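Local coordinates for protein D-isomer specific 2-hydroxyacid dehydrogenase NAD-binding (Xanthobacter autotrophicus, PDB 4XA8) that probably acts as an NAD(P)-dependent oxidoreductase of the D-isomer-specific 2-hydroxyacid dehydrogenase family, binding NADPH through a Rossmann-type domain, at residues A[299-302]-A[303-307]; A[18-21]-A[22-25]; A[287-290]-A[291-294]. All coordinates share one frame; numbering follows the deposited sequence.

Contact 1. Residues A[299-302]-A[303-307]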
loop_
_atom_site.group_PDB
_atom_site.type_symbol
_atom_site.label_atom_id
_atom_site.label_comp_id
_atom_site.label_asym_id
_atom_site.label_seq_id
_atom_site.Cartn_x
_atom_site.Cartn_y
_atom_site.Cartn_z
ATOM N N GLU A 299 22.870 -3.459 -26.550
ATOM C CA GLU A 299 23.179 -2.341 -27.470
ATOM C C GLU A 299 24.478 -1.580 -27.107
ATOM O O GLU A 299 25.171 -1.086 -27.981
ATOM C CB GLU A 299 21.991 -1.383 -27.549
ATOM C CG GLU A 299 22.204 -0.085 -28.296
ATOM C CD GLU A 299 22.518 -0.251 -29.782
ATOM O OE1 GLU A 299 22.322 -1.356 -30.352
ATOM O OE2 GLU A 299 22.965 0.753 -30.369
ATOM N N ASN A 300 24.786 -1.465 -25.830
ATOM C CA ASN A 300 26.021 -0.810 -25.419
ATOM C C ASN A 300 27.234 -1.699 -25.654
ATOM O O ASN A 300 28.336 -1.216 -25.949
ATOM C CB ASN A 300 25.937 -0.326 -23.962
ATOM C CG ASN A 300 25.369 1.081 -23.841
ATOM O OD1 ASN A 300 25.311 1.850 -24.827
ATOM N ND2 ASN A 300 24.965 1.444 -22.618
ATOM N N ILE A 301 27.033 -3.004 -25.558
ATOM C CA ILE A 301 28.072 -3.949 -25.912
ATOM C C ILE A 301 28.436 -3.741 -27.377
ATOM O O ILE A 301 29.635 -3.570 -27.751
ATOM C CB ILE A 301 27.615 -5.391 -25.621
ATOM C CG1 ILE A 301 27.641 -5.587 -24.093
ATOM C CG2 ILE A 301 28.496 -6.401 -26.388
ATOM C CD1 ILE A 301 27.162 -6.933 -23.598
ATOM N N ARG A 302 27.427 -3.724 -28.236
ATOM C CA ARG A 302 27.726 -3.510 -29.650
ATOM C C ARG A 302 28.334 -2.124 -29.919
ATOM O O ARG A 302 29.274 -2.018 -30.705
ATOM C CB ARG A 302 26.531 -3.831 -30.553
ATOM C CG ARG A 302 25.368 -2.863 -30.505
ATOM C CD ARG A 302 24.749 -2.750 -31.895
ATOM N NE ARG A 302 25.679 -2.140 -32.834
ATOM C CZ ARG A 302 25.840 -0.832 -33.023
ATOM N NH1 ARG A 302 25.137 0.063 -32.328
ATOM N NH2 ARG A 302 26.732 -0.417 -33.910
ATOM N N ARG A 303 27.858 -1.075 -29.252
ATOM C CA ARG A 303 28.463 0.250 -29.454
ATOM C C ARG A 303 29.939 0.290 -29.056
ATOM O O ARG A 303 30.767 0.816 -29.797
ATOM C CB ARG A 303 27.699 1.343 -28.725
ATOM C CG ARG A 303 26.373 1.673 -29.389
ATOM C CD ARG A 303 25.399 2.345 -28.444
ATOM N NE ARG A 303 24.208 2.857 -29.140
ATOM C CZ ARG A 303 24.009 4.128 -29.473
ATOM N NH1 ARG A 303 22.896 4.472 -30.093
ATOM N NH2 ARG A 303 24.918 5.069 -29.206
ATOM N N ILE A 304 30.261 -0.269 -27.890
ATOM C CA ILE A 304 31.638 -0.282 -27.410
ATOM C C ILE A 304 32.497 -1.080 -28.409
ATOM O O ILE A 304 33.612 -0.677 -28.733
ATOM C CB ILE A 304 31.743 -0.791 -25.930
ATOM C CG1 ILE A 304 33.028 -0.306 -25.271
ATOM C CG2 ILE A 304 31.712 -2.299 -25.834
ATOM C CD1 ILE A 304 32.971 1.131 -24.803
ATOM N N GLU A 305 31.947 -2.170 -28.942
ATOM C CA GLU A 305 32.640 -3.000 -29.923
ATOM C C GLU A 305 32.742 -2.393 -31.336
ATOM O O GLU A 305 33.553 -2.847 -32.152
ATOM C CB GLU A 305 31.996 -4.390 -29.984
ATOM C CG GLU A 305 32.080 -5.174 -28.678
ATOM C CD GLU A 305 33.487 -5.635 -28.296
ATOM O OE1 GLU A 305 33.600 -6.715 -27.679
ATOM O OE2 GLU A 305 34.486 -4.939 -28.587
ATOM N N ALA A 306 31.942 -1.370 -31.627
ATOM C CA ALA A 306 32.067 -0.634 -32.888
ATOM C C ALA A 306 32.670 0.760 -32.688
ATOM O O ALA A 306 32.768 1.536 -33.634
ATOM C CB ALA A 306 30.711 -0.528 -33.563
ATOM N N GLY A 307 33.079 1.079 -31.461
ATOM C CA GLY A 307 33.698 2.373 -31.174
ATOM C C GLY A 307 32.712 3.520 -31.258
ATOM O O GLY A 307 33.078 4.640 -31.612
#
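E299 meets R303 one helical turn on, and a single carboxylate oxygen carries the contact: OE2 of E299 takes NE of R303 at 2.7 Å on the anti side of the carboxylate, with OE2 at the guanidinium edge but 19° out of its plane. The carboxylate and guanidinium planes stand 75° apart. CG of E299 lies anti to the backbone N (chi1 172°) and the chain then bends, bringing OE2 back beside the helix, where NH1 of R302 adds a weak second bond of 3.0 Å. Next, N300 accepts I304 N on its carbonyl oxygen, while its side-chain OD1 passes 3.7 Å from CD of R303 and bonds L311 N, tying in the C-terminal tail. The carbonyl oxygen of I301 receives E305 N and also touches CG2 of I304 at 3.1 Å; the I301 side chain packs on Y54 of strand 52-57. R302 folds its chain so that NH1 comes 3.6 Å from CG of R303; E299 and E308 probably offset the closeness of the two arginines. Replacing R303 by an alanine is likely to leave E299, of these two arginines, with the weaker R302 bond alone. E305, in turn, bridges to R53. The i to i+4 salt bridge thus runs along the last turns of helix 290-306, which G307 closes with positive phi in a Schellman motif.

Contact 2. Residues A[18-21]-A[22-25]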
loop_
_atom_site.group_PDB
_atom_site.type_symbol
_atom_site.label_atom_id
_atom_site.label_comp_id
_atom_site.label_asym_id
_atom_site.label_seq_id
_atom_site.Cartn_x
_atom_site.Cartn_y
_atom_site.Cartn_z
ATOM N N ILE A 18 19.471 -11.530 -8.727
ATOM C CA ILE A 18 19.578 -12.942 -9.088
ATOM C C ILE A 18 20.285 -13.087 -10.439
ATOM O O ILE A 18 19.678 -12.836 -11.509
ATOM C CB ILE A 18 18.200 -13.616 -9.199
ATOM C CG1 ILE A 18 17.416 -13.491 -7.874
ATOM C CG2 ILE A 18 18.385 -15.090 -9.579
ATOM C CD1 ILE A 18 15.891 -13.513 -8.027
ATOM N N GLY A 19 21.522 -13.566 -10.386
ATOM C CA GLY A 19 22.371 -13.721 -11.609
ATOM C C GLY A 19 21.710 -14.462 -12.749
ATOM O O GLY A 19 21.710 -14.002 -13.895
ATOM N N GLN A 20 21.098 -15.595 -12.445
ATOM C CA GLN A 20 20.457 -16.427 -13.476
ATOM C C GLN A 20 19.359 -15.738 -14.304
ATOM O O GLN A 20 19.253 -15.959 -15.500
ATOM C CB GLN A 20 19.914 -17.727 -12.860
ATOM C CG GLN A 20 20.876 -18.905 -12.980
ATOM C CD GLN A 20 21.162 -19.307 -14.443
ATOM O OE1 GLN A 20 20.267 -19.305 -15.298
ATOM N NE2 GLN A 20 22.416 -19.632 -14.731
ATOM N N ASP A 21 18.545 -14.904 -13.670
ATOM C CA ASP A 21 17.497 -14.179 -14.369
ATOM C C ASP A 21 18.121 -13.185 -15.341
ATOM O O ASP A 21 17.578 -12.943 -16.409
ATOM C CB ASP A 21 16.662 -13.370 -13.395
ATOM C CG ASP A 21 15.832 -14.221 -12.491
ATOM O OD1 ASP A 21 15.639 -15.422 -12.781
ATOM O OD2 ASP A 21 15.345 -13.656 -11.490
ATOM N N TRP A 22 19.233 -12.567 -14.948
ATOM C CA TRP A 22 19.906 -11.636 -15.831
ATOM C C TRP A 22 20.557 -12.375 -16.983
ATOM O O TRP A 22 20.565 -11.882 -18.099
ATOM C CB TRP A 22 20.944 -10.798 -15.066
ATOM C CG TRP A 22 20.322 -9.711 -14.322
ATOM C CD1 TRP A 22 19.827 -9.757 -13.033
ATOM C CD2 TRP A 22 20.022 -8.402 -14.821
ATOM N NE1 TRP A 22 19.285 -8.537 -12.695
ATOM C CE2 TRP A 22 19.400 -7.691 -13.779
ATOM C CE3 TRP A 22 20.205 -7.770 -16.058
ATOM C CZ2 TRP A 22 18.967 -6.386 -13.940
ATOM C CZ3 TRP A 22 19.790 -6.457 -16.199
ATOM C CH2 TRP A 22 19.212 -5.781 -15.138
ATOM N N LYS A 23 21.119 -13.547 -16.706
ATOM C CA LYS A 23 21.756 -14.358 -17.736
ATOM C C LYS A 23 20.727 -14.764 -18.804
ATOM O O LYS A 23 20.991 -14.637 -20.007
ATOM C CB LYS A 23 22.425 -15.584 -17.117
ATOM C CG LYS A 23 23.109 -16.521 -18.114
ATOM C CD LYS A 23 23.978 -17.560 -17.416
ATOM C CE LYS A 23 24.721 -18.448 -18.423
ATOM N NZ LYS A 23 25.875 -19.157 -17.795
ATOM N N SER A 24 19.558 -15.211 -18.362
ATOM C CA SER A 24 18.503 -15.618 -19.289
ATOM C C SER A 24 18.043 -14.490 -20.194
ATOM O O SER A 24 17.880 -14.670 -21.398
ATOM C CB SER A 24 17.305 -16.126 -18.520
ATOM O OG SER A 24 17.673 -17.335 -17.903
ATOM N N ALA A 25 17.845 -13.329 -19.592
ATOM C CA ALA A 25 17.399 -12.140 -20.302
ATOM C C ALA A 25 18.458 -11.640 -21.304
ATOM O O ALA A 25 18.141 -11.318 -22.463
ATOM C CB ALA A 25 17.041 -11.032 -19.290
#
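W22 sets its indole against the turn that begins the helix: CD1 lies 3.4 Å from the carbonyl oxygen of I18, which sits at the ring edge and in its plane. The same oxygen takes a weak bond from W22 N, and I18 holds the N-cap position. With CG beside the backbone N (chi1 -79°), the indole leaves the helix on its buried side, where it faces helix 290-306 and meets the ring of F12. A25, nearly one turn on, adds its methyl to the side facing helix 290-306, and its N bonds the D21 carbonyl oxygen at 3.2 Å. This is the tightly packed half.

The other half is looser and more polar. K23 is fully extended and runs side by side with Q20, in the same direction, the closest approach being NE2 of Q20 to CD of K23 at 3.7 Å; both chains brush I37, and NZ of K23 goes on to the V35 carbonyl of strand 34-37. On the exposed flank the carbonyl oxygen of Q20 is gripped twice, by S24 N at 3.0 Å and S24 OG at 3.2 Å, the two donors coming from opposite faces of the carbonyl plane. D21 turns to the dimer partner instead, where OD2 bonds H138 of the second subunit. These opening turns of helix 19-29, with W22 buried and Q20 and S24 exposed, form the start of the crossover helix of the beta-alpha-beta unit joining parallel strands 9-13 and 34-37.

Contact 3. Residues A[287-290]-A[291-294]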
loop_
_atom_site.group_PDB
_atom_site.type_symbol
_atom_site.label_atom_id
_atom_site.label_comp_id
_atom_site.label_asym_id
_atom_site.label_seq_id
_atom_site.Cartn_x
_atom_site.Cartn_y
_atom_site.Cartn_z
ATOM N N ILE A 287 14.270 -1.823 -7.748
ATOM C CA ILE A 287 14.819 -3.052 -8.367
ATOM C C ILE A 287 14.940 -2.991 -9.909
ATOM O O ILE A 287 14.031 -2.585 -10.618
ATOM C CB ILE A 287 14.067 -4.326 -7.864
ATOM C CG1 ILE A 287 14.921 -5.594 -8.066
ATOM C CG2 ILE A 287 12.724 -4.478 -8.528
ATOM C CD1 ILE A 287 15.781 -5.962 -6.860
ATOM N N ALA A 288 16.113 -3.341 -10.442
ATOM C CA ALA A 288 16.268 -3.484 -11.886
ATOM C C ALA A 288 15.614 -4.754 -12.475
ATOM O O ALA A 288 15.712 -5.880 -11.922
ATOM C CB ALA A 288 17.740 -3.415 -12.266
ATOM N N ILE A 289 14.961 -4.568 -13.609
ATOM C CA ILE A 289 14.149 -5.613 -14.245
ATOM C C ILE A 289 14.895 -6.163 -15.435
ATOM O O ILE A 289 15.132 -5.443 -16.408
ATOM C CB ILE A 289 12.810 -5.091 -14.807
ATOM C CG1 ILE A 289 11.995 -4.317 -13.766
ATOM C CG2 ILE A 289 11.977 -6.258 -15.374
ATOM C CD1 ILE A 289 11.547 -5.150 -12.614
ATOM N N PRO A 290 15.288 -7.424 -15.373
ATOM C CA PRO A 290 16.170 -7.969 -16.440
ATOM C C PRO A 290 15.604 -7.852 -17.866
ATOM O O PRO A 290 16.303 -7.437 -18.770
ATOM C CB PRO A 290 16.302 -9.436 -16.039
ATOM C CG PRO A 290 16.264 -9.382 -14.554
ATOM C CD PRO A 290 15.280 -8.291 -14.178
ATOM N N ARG A 291 14.321 -8.157 -18.035
ATOM C CA ARG A 291 13.710 -8.191 -19.357
ATOM C C ARG A 291 13.759 -6.805 -20.014
ATOM O O ARG A 291 14.029 -6.688 -21.204
ATOM C CB ARG A 291 12.266 -8.718 -19.252
ATOM C CG ARG A 291 11.573 -8.991 -20.571
ATOM C CD ARG A 291 10.236 -9.688 -20.359
ATOM N NE ARG A 291 9.492 -9.086 -19.252
ATOM C CZ ARG A 291 8.850 -7.917 -19.298
ATOM N NH1 ARG A 291 8.817 -7.192 -20.415
ATOM N NH2 ARG A 291 8.208 -7.477 -18.213
ATOM N N THR A 292 13.527 -5.754 -19.240
ATOM C CA THR A 292 13.439 -4.417 -19.792
ATOM C C THR A 292 14.781 -3.704 -19.822
ATOM O O THR A 292 14.962 -2.764 -20.608
ATOM C CB THR A 292 12.360 -3.605 -19.056
ATOM O OG1 THR A 292 12.671 -3.465 -17.674
ATOM C CG2 THR A 292 11.035 -4.319 -19.156
ATOM N N ALA A 293 15.745 -4.158 -19.012
ATOM C CA ALA A 293 17.107 -3.564 -19.037
ATOM C C ALA A 293 18.108 -4.258 -20.006
ATOM O O ALA A 293 19.033 -3.638 -20.510
ATOM C CB ALA A 293 17.664 -3.492 -17.604
ATOM N N ALA A 294 17.901 -5.546 -20.295
ATOM C CA ALA A 294 18.851 -6.333 -21.110
ATOM C C ALA A 294 19.131 -5.752 -22.491
ATOM O O ALA A 294 20.277 -5.797 -22.947
ATOM C CB ALA A 294 18.360 -7.764 -21.255
#
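P290 presents the one ring of this contact, and A294 meets the same residue at its carbonyl, the methyl CB of A294 sitting 3.2 Å from P290 O. Around the pyrrolidine lie W22 and A25 of helix 19-29 and P139 of the second subunit. The guanidinium of R291 is carried away from the turn, its chain bent at chi3 (43°), and NH2 forms a salt bridge with E144 of the second subunit. I289 and T292 meet obliquely, OG1 of T292 lying 3.3 Å from CB of I289. That hydroxyl stands between its own backbone N and carbonyl carbon (chi1 61°), which turns it back over the start of the helix, and it bonds D100. The carbonyl oxygen of I289 receives A293 N at 3.0 Å and a weak bond from T292 N. P290 O takes A294 N at 2.9 Å. With I289 at the N-cap and proline in the first turn, where no backbone N-H is needed, this is a characteristic helix N-terminus, opening helix 290-306 beside the subunit interface.

Overall arrangement
From the N terminus, contact 2 comes first, in the helix that follows strand 9-13; contact 3 begins helix 290-306 far later, and contact 1 ends that same helix. Each is a local turn within one continuous run, so none closes a long loop, and the three follow in series without nesting or crossing. Contacts 2 and 3 touch, and CZ2 of W22 also reaches CB of A288 at 3.6 Å, which seats the start of the late helix against the early one. Both also reach the second subunit. Contact 1 lies about 19 Å from contact 3, centre to centre, and joins the far end of the helix to strand 52-57 of the five-stranded parallel sheet.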